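Choline kinase (PDB 3MES) probably transfers a phosphate from ATP to choline, and perhaps to ethanolamine, as a magnesium-dependent kinase. Local coordinates at residues K60-W65 against G146-F151; D125-L130 against I135-I140; Q404-L409 against G413-N418. One frame throughout, in Å; residues are numbered along the deposited sequence.

Contact 1 (K60-W65 against G146-F151); sequences KNIPGW and GRIEEF. With ADP (adenosine-5'-diphosphate), chain I.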
# COMPACT_ATOMS: atom_id res chain seq x y z
N LYS B 60 13.32 7.59 -31.64
CA LYS B 60 14.63 8.22 -31.55
C LYS B 60 15.08 8.43 -30.11
O LYS B 60 16.28 8.45 -29.82
CB LYS B 60 14.61 9.56 -32.29
CG LYS B 60 15.89 10.36 -32.17
CD LYS B 60 15.82 11.65 -32.97
CE LYS B 60 17.16 12.38 -32.95
NZ LYS B 60 17.14 13.56 -33.87
N ASN B 61 14.12 8.56 -29.20
CA ASN B 61 14.43 8.95 -27.83
C ASN B 61 14.10 7.88 -26.78
O ASN B 61 14.65 7.91 -25.68
CB ASN B 61 13.72 10.26 -27.49
CG ASN B 61 14.20 11.42 -28.34
OD1 ASN B 61 15.27 11.97 -28.11
ND2 ASN B 61 13.41 11.78 -29.35
N ILE B 62 13.22 6.95 -27.13
CA ILE B 62 12.84 5.89 -26.20
C ILE B 62 13.72 4.66 -26.37
O ILE B 62 13.65 3.98 -27.38
CB ILE B 62 11.37 5.47 -26.40
CG1 ILE B 62 10.45 6.69 -26.39
CG2 ILE B 62 10.96 4.46 -25.33
CD1 ILE B 62 9.00 6.35 -26.63
N PRO B 63 14.55 4.36 -25.36
CA PRO B 63 15.45 3.22 -25.41
C PRO B 63 14.73 1.95 -25.87
O PRO B 63 13.70 1.59 -25.32
CB PRO B 63 15.90 3.07 -23.96
CG PRO B 63 15.81 4.44 -23.40
CD PRO B 63 14.65 5.09 -24.08
N GLY B 64 15.29 1.29 -26.89
CA GLY B 64 14.74 0.04 -27.39
C GLY B 64 13.81 0.20 -28.58
O GLY B 64 13.55 -0.76 -29.31
N TRP B 65 13.31 1.42 -28.77
CA TRP B 65 12.33 1.69 -29.82
C TRP B 65 12.99 2.00 -31.16
O TRP B 65 12.34 1.98 -32.20
CB TRP B 65 11.44 2.87 -29.41
CG TRP B 65 10.42 2.55 -28.36
CD1 TRP B 65 10.61 1.78 -27.24
CD2 TRP B 65 9.06 3.00 -28.31
NE1 TRP B 65 9.45 1.72 -26.51
CE2 TRP B 65 8.49 2.46 -27.14
CE3 TRP B 65 8.28 3.80 -29.14
CZ2 TRP B 65 7.16 2.70 -26.79
CZ3 TRP B 65 6.96 4.04 -28.78
CH2 TRP B 65 6.42 3.49 -27.62
N GLY B 146 7.20 19.82 -25.17
CA GLY B 146 6.54 18.65 -24.60
C GLY B 146 7.48 17.72 -23.86
O GLY B 146 8.56 18.12 -23.44
N ARG B 147 7.06 16.47 -23.69
CA ARG B 147 7.88 15.47 -23.02
C ARG B 147 7.32 14.06 -23.19
O ARG B 147 6.14 13.88 -23.46
CB ARG B 147 8.06 15.80 -21.54
CG ARG B 147 6.77 15.79 -20.72
CD ARG B 147 7.07 16.04 -19.25
NE ARG B 147 5.92 15.85 -18.38
CZ ARG B 147 5.32 16.82 -17.70
NH1 ARG B 147 5.76 18.06 -17.79
NH2 ARG B 147 4.27 16.55 -16.93
N ILE B 148 8.19 13.07 -23.03
CA ILE B 148 7.78 11.67 -23.07
C ILE B 148 7.82 11.10 -21.65
O ILE B 148 8.88 11.08 -21.01
CB ILE B 148 8.70 10.83 -23.97
CG1 ILE B 148 8.71 11.38 -25.39
CG2 ILE B 148 8.28 9.37 -23.97
CD1 ILE B 148 9.64 10.64 -26.33
N GLU B 149 6.67 10.66 -21.16
CA GLU B 149 6.58 10.13 -19.80
C GLU B 149 6.36 8.62 -19.79
O GLU B 149 5.85 8.05 -20.76
CB GLU B 149 5.42 10.78 -19.05
CG GLU B 149 5.47 12.29 -18.96
CD GLU B 149 4.28 12.84 -18.22
OE1 GLU B 149 3.55 12.05 -17.59
OE2 GLU B 149 4.05 14.07 -18.28
N GLU B 150 6.72 8.00 -18.68
CA GLU B 150 6.36 6.63 -18.41
C GLU B 150 4.84 6.54 -18.32
O GLU B 150 4.20 7.35 -17.65
CB GLU B 150 6.97 6.18 -17.09
CG GLU B 150 6.32 4.97 -16.46
CD GLU B 150 6.84 4.69 -15.06
OE1 GLU B 150 7.41 5.61 -14.43
OE2 GLU B 150 6.68 3.54 -14.59
N PHE B 151 4.25 5.57 -19.02
CA PHE B 151 2.81 5.38 -18.94
C PHE B 151 2.44 4.55 -17.72
O PHE B 151 2.73 3.36 -17.66
CB PHE B 151 2.25 4.74 -20.21
CG PHE B 151 0.76 4.55 -20.18
CD1 PHE B 151 -0.09 5.59 -20.54
CD2 PHE B 151 0.21 3.34 -19.79
CE1 PHE B 151 -1.46 5.42 -20.51
CE2 PHE B 151 -1.16 3.17 -19.76
CZ PHE B 151 -2.00 4.21 -20.12
PB ADP I . -3.98 18.36 -18.42
O1B ADP I . -4.47 18.77 -19.78
O2B ADP I . -2.51 18.63 -18.16
O3B ADP I . -4.90 18.76 -17.29
PA ADP I . -3.78 15.80 -17.21
O1A ADP I . -4.59 16.28 -16.03
O2A ADP I . -2.29 15.60 -17.08
O3A ADP I . -4.06 16.75 -18.48
O5' ADP I . -4.44 14.44 -17.74
C5' ADP I . -3.97 13.18 -17.28
C4' ADP I . -5.07 12.16 -17.51
O4' ADP I . -4.69 11.31 -18.59
C3' ADP I . -5.25 11.30 -16.28
O3' ADP I . -6.59 11.40 -15.81
C2' ADP I . -4.95 9.88 -16.74
O2' ADP I . -6.18 9.18 -16.91
C1' ADP I . -4.25 10.06 -18.07
N9 ADP I . -2.79 10.15 -17.85
C8 ADP I . -2.07 11.29 -17.78
N7 ADP I . -0.75 11.03 -17.57
C5 ADP I . -0.61 9.70 -17.49
C6 ADP I . 0.51 8.75 -17.29
N6 ADP I . 1.77 9.20 -17.11
N1 ADP I . 0.23 7.43 -17.28
C2 ADP I . -1.03 6.97 -17.45
N3 ADP I . -2.10 7.77 -17.65
C4 ADP I . -1.96 9.12 -17.68

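Contact 2 (D125-L130 against I135-I140); sequences DVFRYL and IAPNII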
# COMPACT_ATOMS: atom_id res chain seq x y z
N ASP B 125 9.15 22.90 -13.47
CA ASP B 125 10.30 22.78 -12.59
C ASP B 125 10.02 21.78 -11.47
O ASP B 125 10.86 20.95 -11.14
CB ASP B 125 10.66 24.14 -12.00
CG ASP B 125 11.94 24.11 -11.20
OD1 ASP B 125 12.80 23.26 -11.49
OD2 ASP B 125 12.08 24.94 -10.27
N VAL B 126 8.83 21.88 -10.89
CA VAL B 126 8.43 21.00 -9.79
C VAL B 126 8.25 19.56 -10.27
O VAL B 126 8.69 18.62 -9.61
CB VAL B 126 7.12 21.48 -9.13
CG1 VAL B 126 6.57 20.40 -8.21
CG2 VAL B 126 7.36 22.77 -8.36
N PHE B 127 7.59 19.40 -11.42
CA PHE B 127 7.36 18.07 -11.96
C PHE B 127 8.66 17.31 -12.23
O PHE B 127 8.77 16.12 -11.92
CB PHE B 127 6.51 18.14 -13.24
CG PHE B 127 6.15 16.79 -13.80
CD1 PHE B 127 5.11 16.06 -13.26
CD2 PHE B 127 6.86 16.25 -14.86
CE1 PHE B 127 4.77 14.82 -13.77
CE2 PHE B 127 6.53 15.01 -15.38
CZ PHE B 127 5.48 14.29 -14.83
N ARG B 128 9.64 18.00 -12.81
CA ARG B 128 10.91 17.36 -13.14
C ARG B 128 11.61 16.81 -11.89
O ARG B 128 12.23 15.75 -11.94
CB ARG B 128 11.84 18.31 -13.90
CG ARG B 128 11.50 18.44 -15.38
CD ARG B 128 12.64 19.08 -16.15
NE ARG B 128 12.63 20.54 -16.04
CZ ARG B 128 12.33 21.36 -17.04
NH1 ARG B 128 12.34 22.67 -16.84
NH2 ARG B 128 12.01 20.88 -18.23
N TYR B 129 11.50 17.54 -10.79
CA TYR B 129 12.06 17.08 -9.53
C TYR B 129 11.35 15.83 -9.04
O TYR B 129 11.97 14.80 -8.78
CB TYR B 129 11.98 18.18 -8.46
CG TYR B 129 12.45 17.73 -7.10
CD1 TYR B 129 13.78 17.38 -6.88
CD2 TYR B 129 11.57 17.66 -6.03
CE1 TYR B 129 14.21 16.97 -5.64
CE2 TYR B 129 12.00 17.26 -4.78
CZ TYR B 129 13.32 16.91 -4.59
OH TYR B 129 13.75 16.50 -3.35
N LEU B 130 10.03 15.93 -8.91
CA LEU B 130 9.21 14.80 -8.48
C LEU B 130 9.46 13.59 -9.36
O LEU B 130 9.47 12.45 -8.88
CB LEU B 130 7.73 15.19 -8.50
CG LEU B 130 7.36 16.35 -7.58
CD1 LEU B 130 5.89 16.72 -7.73
CD2 LEU B 130 7.69 16.00 -6.13
N ILE B 135 8.76 9.87 -7.62
CA ILE B 135 7.38 9.94 -7.17
C ILE B 135 6.44 10.11 -8.36
O ILE B 135 5.53 9.31 -8.56
CB ILE B 135 7.16 11.08 -6.16
CG1 ILE B 135 7.79 10.71 -4.81
CG2 ILE B 135 5.68 11.37 -6.01
CD1 ILE B 135 7.70 11.81 -3.77
N ALA B 136 6.67 11.15 -9.16
CA ALA B 136 5.90 11.37 -10.38
C ALA B 136 6.37 10.41 -11.48
O ALA B 136 7.44 9.82 -11.38
CB ALA B 136 6.04 12.81 -10.84
N PRO B 137 5.54 10.25 -12.53
CA PRO B 137 5.91 9.36 -13.63
C PRO B 137 7.28 9.72 -14.19
O PRO B 137 7.60 10.90 -14.32
CB PRO B 137 4.82 9.63 -14.67
CG PRO B 137 3.65 10.11 -13.88
CD PRO B 137 4.23 10.88 -12.73
N ASN B 138 8.07 8.72 -14.52
CA ASN B 138 9.42 8.94 -15.04
C ASN B 138 9.42 9.71 -16.36
O ASN B 138 8.58 9.47 -17.23
CB ASN B 138 10.15 7.61 -15.21
CG ASN B 138 11.64 7.79 -15.45
OD1 ASN B 138 12.25 7.06 -16.23
ND2 ASN B 138 12.22 8.78 -14.78
N ILE B 139 10.37 10.63 -16.51
CA ILE B 139 10.55 11.36 -17.76
C ILE B 139 11.57 10.62 -18.63
O ILE B 139 12.71 10.42 -18.23
CB ILE B 139 11.06 12.79 -17.53
CG1 ILE B 139 10.00 13.65 -16.83
CG2 ILE B 139 11.47 13.44 -18.84
CD1 ILE B 139 10.49 15.03 -16.46
N ILE B 140 11.15 10.23 -19.82
CA ILE B 140 12.03 9.51 -20.74
C ILE B 140 12.72 10.48 -21.69
O ILE B 140 13.90 10.30 -22.03
CB ILE B 140 11.26 8.44 -21.53
CG1 ILE B 140 10.63 7.43 -20.57
CG2 ILE B 140 12.17 7.75 -22.53
CD1 ILE B 140 9.62 6.51 -21.21

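Contact 3 (Q404-L409 against G413-N418); sequences QKKKEL and GILPLN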
# COMPACT_ATOMS: atom_id res chain seq x y z
N GLN B 404 -22.48 25.20 4.43
CA GLN B 404 -22.98 24.07 5.21
C GLN B 404 -21.93 23.52 6.17
O GLN B 404 -22.18 23.38 7.37
CB GLN B 404 -23.48 22.97 4.28
CG GLN B 404 -24.14 21.80 4.99
CD GLN B 404 -24.75 20.80 4.02
OE1 GLN B 404 -24.91 21.08 2.84
NE2 GLN B 404 -25.08 19.62 4.53
N LYS B 405 -20.75 23.23 5.64
CA LYS B 405 -19.66 22.69 6.45
C LYS B 405 -19.28 23.63 7.59
O LYS B 405 -19.03 23.19 8.71
CB LYS B 405 -18.44 22.39 5.58
CG LYS B 405 -17.35 21.58 6.27
CD LYS B 405 -17.82 20.17 6.61
CE LYS B 405 -16.68 19.35 7.21
NZ LYS B 405 -17.09 17.96 7.58
N LYS B 406 -19.24 24.93 7.30
CA LYS B 406 -18.90 25.92 8.32
C LYS B 406 -19.91 25.90 9.47
O LYS B 406 -19.53 26.03 10.64
CB LYS B 406 -18.82 27.32 7.71
CG LYS B 406 -18.42 28.41 8.69
CD LYS B 406 -18.13 29.71 7.96
CE LYS B 406 -17.61 30.79 8.90
NZ LYS B 406 -18.69 31.36 9.75
N LYS B 407 -21.19 25.73 9.15
CA LYS B 407 -22.21 25.61 10.19
C LYS B 407 -21.99 24.34 11.02
O LYS B 407 -22.22 24.33 12.22
CB LYS B 407 -23.62 25.59 9.59
CG LYS B 407 -24.18 26.97 9.25
CD LYS B 407 -25.70 26.92 9.09
CE LYS B 407 -26.41 26.85 10.45
NZ LYS B 407 -26.29 25.52 11.11
N GLU B 408 -21.54 23.28 10.36
CA GLU B 408 -21.31 22.01 11.04
C GLU B 408 -20.11 22.10 11.98
O GLU B 408 -20.19 21.70 13.14
CB GLU B 408 -21.14 20.88 10.03
CG GLU B 408 -22.33 20.69 9.10
CD GLU B 408 -22.37 19.33 8.44
OE1 GLU B 408 -21.29 18.80 8.09
OE2 GLU B 408 -23.49 18.79 8.26
N LEU B 409 -19.01 22.64 11.47
CA LEU B 409 -17.80 22.82 12.27
C LEU B 409 -18.10 23.64 13.53
O LEU B 409 -17.55 23.37 14.60
CB LEU B 409 -16.71 23.51 11.46
CG LEU B 409 -16.27 22.80 10.17
CD1 LEU B 409 -15.05 23.48 9.58
CD2 LEU B 409 -15.99 21.33 10.44
N GLY B 413 -18.22 22.43 17.45
CA GLY B 413 -17.26 23.04 18.36
C GLY B 413 -15.84 23.04 17.82
O GLY B 413 -14.90 23.37 18.54
N ILE B 414 -15.69 22.67 16.56
CA ILE B 414 -14.37 22.69 15.92
C ILE B 414 -13.94 24.12 15.63
O ILE B 414 -12.76 24.46 15.76
CB ILE B 414 -14.35 21.85 14.63
CG1 ILE B 414 -14.58 20.38 14.96
CG2 ILE B 414 -13.03 22.04 13.91
CD1 ILE B 414 -14.48 19.45 13.77
N LEU B 415 -14.89 24.96 15.22
CA LEU B 415 -14.64 26.39 15.06
C LEU B 415 -15.29 27.15 16.21
O LEU B 415 -16.39 26.80 16.65
CB LEU B 415 -15.20 26.89 13.73
CG LEU B 415 -14.46 26.52 12.45
CD1 LEU B 415 -15.23 27.02 11.23
CD2 LEU B 415 -13.04 27.08 12.46
N PRO B 416 -14.60 28.19 16.71
CA PRO B 416 -13.30 28.62 16.22
C PRO B 416 -12.14 27.85 16.84
O PRO B 416 -12.28 27.29 17.93
CB PRO B 416 -13.24 30.09 16.64
CG PRO B 416 -14.05 30.13 17.90
CD PRO B 416 -15.12 29.07 17.77
N LEU B 417 -11.00 27.82 16.15
CA LEU B 417 -9.82 27.11 16.64
C LEU B 417 -9.43 27.51 18.05
O LEU B 417 -9.14 26.67 18.89
CB LEU B 417 -8.62 27.35 15.71
CG LEU B 417 -8.46 26.46 14.48
CD1 LEU B 417 -8.43 25.00 14.89
CD2 LEU B 417 -9.58 26.73 13.49
N ASN B 418 -9.42 28.82 18.31
CA ASN B 418 -8.93 29.33 19.58
C ASN B 418 -9.75 28.90 20.80
O ASN B 418 -9.38 29.20 21.93
CB ASN B 418 -8.79 30.86 19.53
CG ASN B 418 -10.10 31.56 19.19
OD1 ASN B 418 -11.18 30.98 19.31
ND2 ASN B 418 -10.00 32.81 18.77

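Contact 1 (K60-W65 against G146-F151)
Three nitrogens close on one carboxylate oxygen, Glu149 OE2. Arg147 NE donates to Glu149 OE2 at 2.6 Å on the anti side of the carboxylate, 28° out of its plane; Arg147 NH2 adds a weak bond to the same oxygen, and Arg108 completes the grip with a salt bridge. This would be expected to favour the ionised carboxylate and fixes its rotation. With CG beside the backbone N (chi1 -57°) and an extended chain beyond it, Glu149 turns its other oxygen to the nucleotide: ADP N6 makes a weak bond of 3.4 Å to Glu149 OE1. ADP N6 also donates to the backbone Glu150 O, at 3.1 Å. Adenine C2 lies over one face of the Phe151 ring, 3.4 Å above its plane and offset toward the rim.

The other side of strand 146-150 meets residues 60-65, since the CB of Ile148 points opposite to that of Glu149. Only apolar groups touch there. Ile148 CD1 reaches Ile62 CG1 at 4.0 Å, while the branch methyl Ile148 CG2 faces Ile62 CD1 at 4.1 Å; Asn61 CB flanks the first pair. Ile62 CD1 also lies over one face of the Trp65 indole, the chain from Ile62 to Trp65 being doubled back by a type II turn with Gly64 at phi 95°. Ile105 of strand 104-109 touches both isoleucines. An adenine held through N6 at the end of a strand of the five-stranded antiparallel sheet, where the chain passes into the hinge, is characteristic of the nucleotide-binding lobe of the protein-kinase-like fold.

Contact 2 (D125-L130 against I135-I140)
The phenyl ring of Phe127 meets three residues of 135-140. Its CE1 lies 3.8 Å from Ala136 CB, its CE2 lies 4.0 Å from Ile139 CG1, and between them the Phe127 side chain crosses that of Pro137 at about a right angle, with Phe127 CE1 at 4.1 Å from Pro137 CD. The ring gets there because CG stands anti to the backbone N (chi1 -176°), which carries it out from helix 120-132 across the incoming chain. Two smaller contacts border it: Arg128 CG touches Ile139 CD1 at 3.7 Å with the aliphatic part of its chain, and the CB atoms of Leu130 and Ala136 lie 3.7 Å apart.

Polar bonding is concentrated on one carbonyl near the helix end. Leu130 O accepts from Ile135 N at 3.0 Å, a donor almost in line with the carbonyl (165° at the oxygen), and from Ala136 N at 3.1 Å, which comes from above the carbonyl plane. This double grip turns the chain back against the helix it has just left. Lying between the third and fourth strands in chain order, helix 120-132 is consistent with helix C of protein kinases, and the returning chain leads into strand 139-143.

Further out, Ser131 OG hydrogen-bonds Pro137 O, the carbonyl beside the ring, and a salt bridge to Asp142 takes the guanidinium of Arg128. Arg147 makes a cation-pi contact with Phe127, whose ring also touches Glu149. Phe264 and Leu178 pack on Leu130, and Pro137 touches the bound ADP.

Contact 3 (Q404-L409 against G413-N418)
Helix 391-411 ends in a Schellman motif: Gly413 leaves helical geometry with phi 81°, and the chain folds back so that Leu409 O receives Ile414 N at 2.8 Å, a weak bond bent to 130° at the hydrogen. The same oxygen takes a second donor, Leu415 N, at 3.2 Å. That bond is nearly straight at 167°, yet it reaches the oxygen from above the carbonyl plane. Leu409 O, which belongs to the last turn, is thus engaged by successive amides of the departing chain.

The side chains close over the same turn. Leu409 meets two partners: its CD2 branch reaches Ile414 CD1 at 4.1 Å, the apolar pairing across the helix end that commonly accompanies a Schellman motif, while Leu409 CB and CD1 lie against Leu415 CD1, CB at 3.8 Å. Leu415 CD1 is therefore held against both the root and one tip of Leu409. Lys406 CG, also aliphatic, approaches Leu415 CD1 at 4.3 Å, roughly at right angles to the direction of Leu409 CB. Leu415 sets its CG beside the backbone N, opposite the carbonyl carbon, which turns its branch back to the helix. The peptide bond after it, before Pro416, is cis, and the chain then enters a 3-10 segment at 417-418.

Farther along the chain, Trp420 NE1 hydrogen-bonds Ile414 O. Leu365 of helix 364-376 packs on Leu409 and Leu415, and Val362 of helix 351-362 touches Ile414, Leu415 and Leu417, so this C-terminal corner lies against two neighbouring helices.

How the contacts relate
Contacts 1 and 2 have centres 14 Å apart, and contact 2 is nested in the loop closed by contact 1. Strand 146-150 runs antiparallel beside 139-143 and the residue before it: Ile148 O lies 2.7 Å from Ile140 N, and Glu150 N lies 2.8 Å from Asn138 O, both probable hydrogen bonds. Both contacts frame the adenine end of the ADP pocket, contact 1 through residues 149-151 and contact 2 through Pro137. Contact 3, on the opposite side of the chain's centre, lies 49 Å from contact 1 and 38 Å from contact 2 between centres. It closes the C-terminal end of helix 391-411, away from the annotated sites, although Tyr394 near the helix start lines the decamethonium pocket.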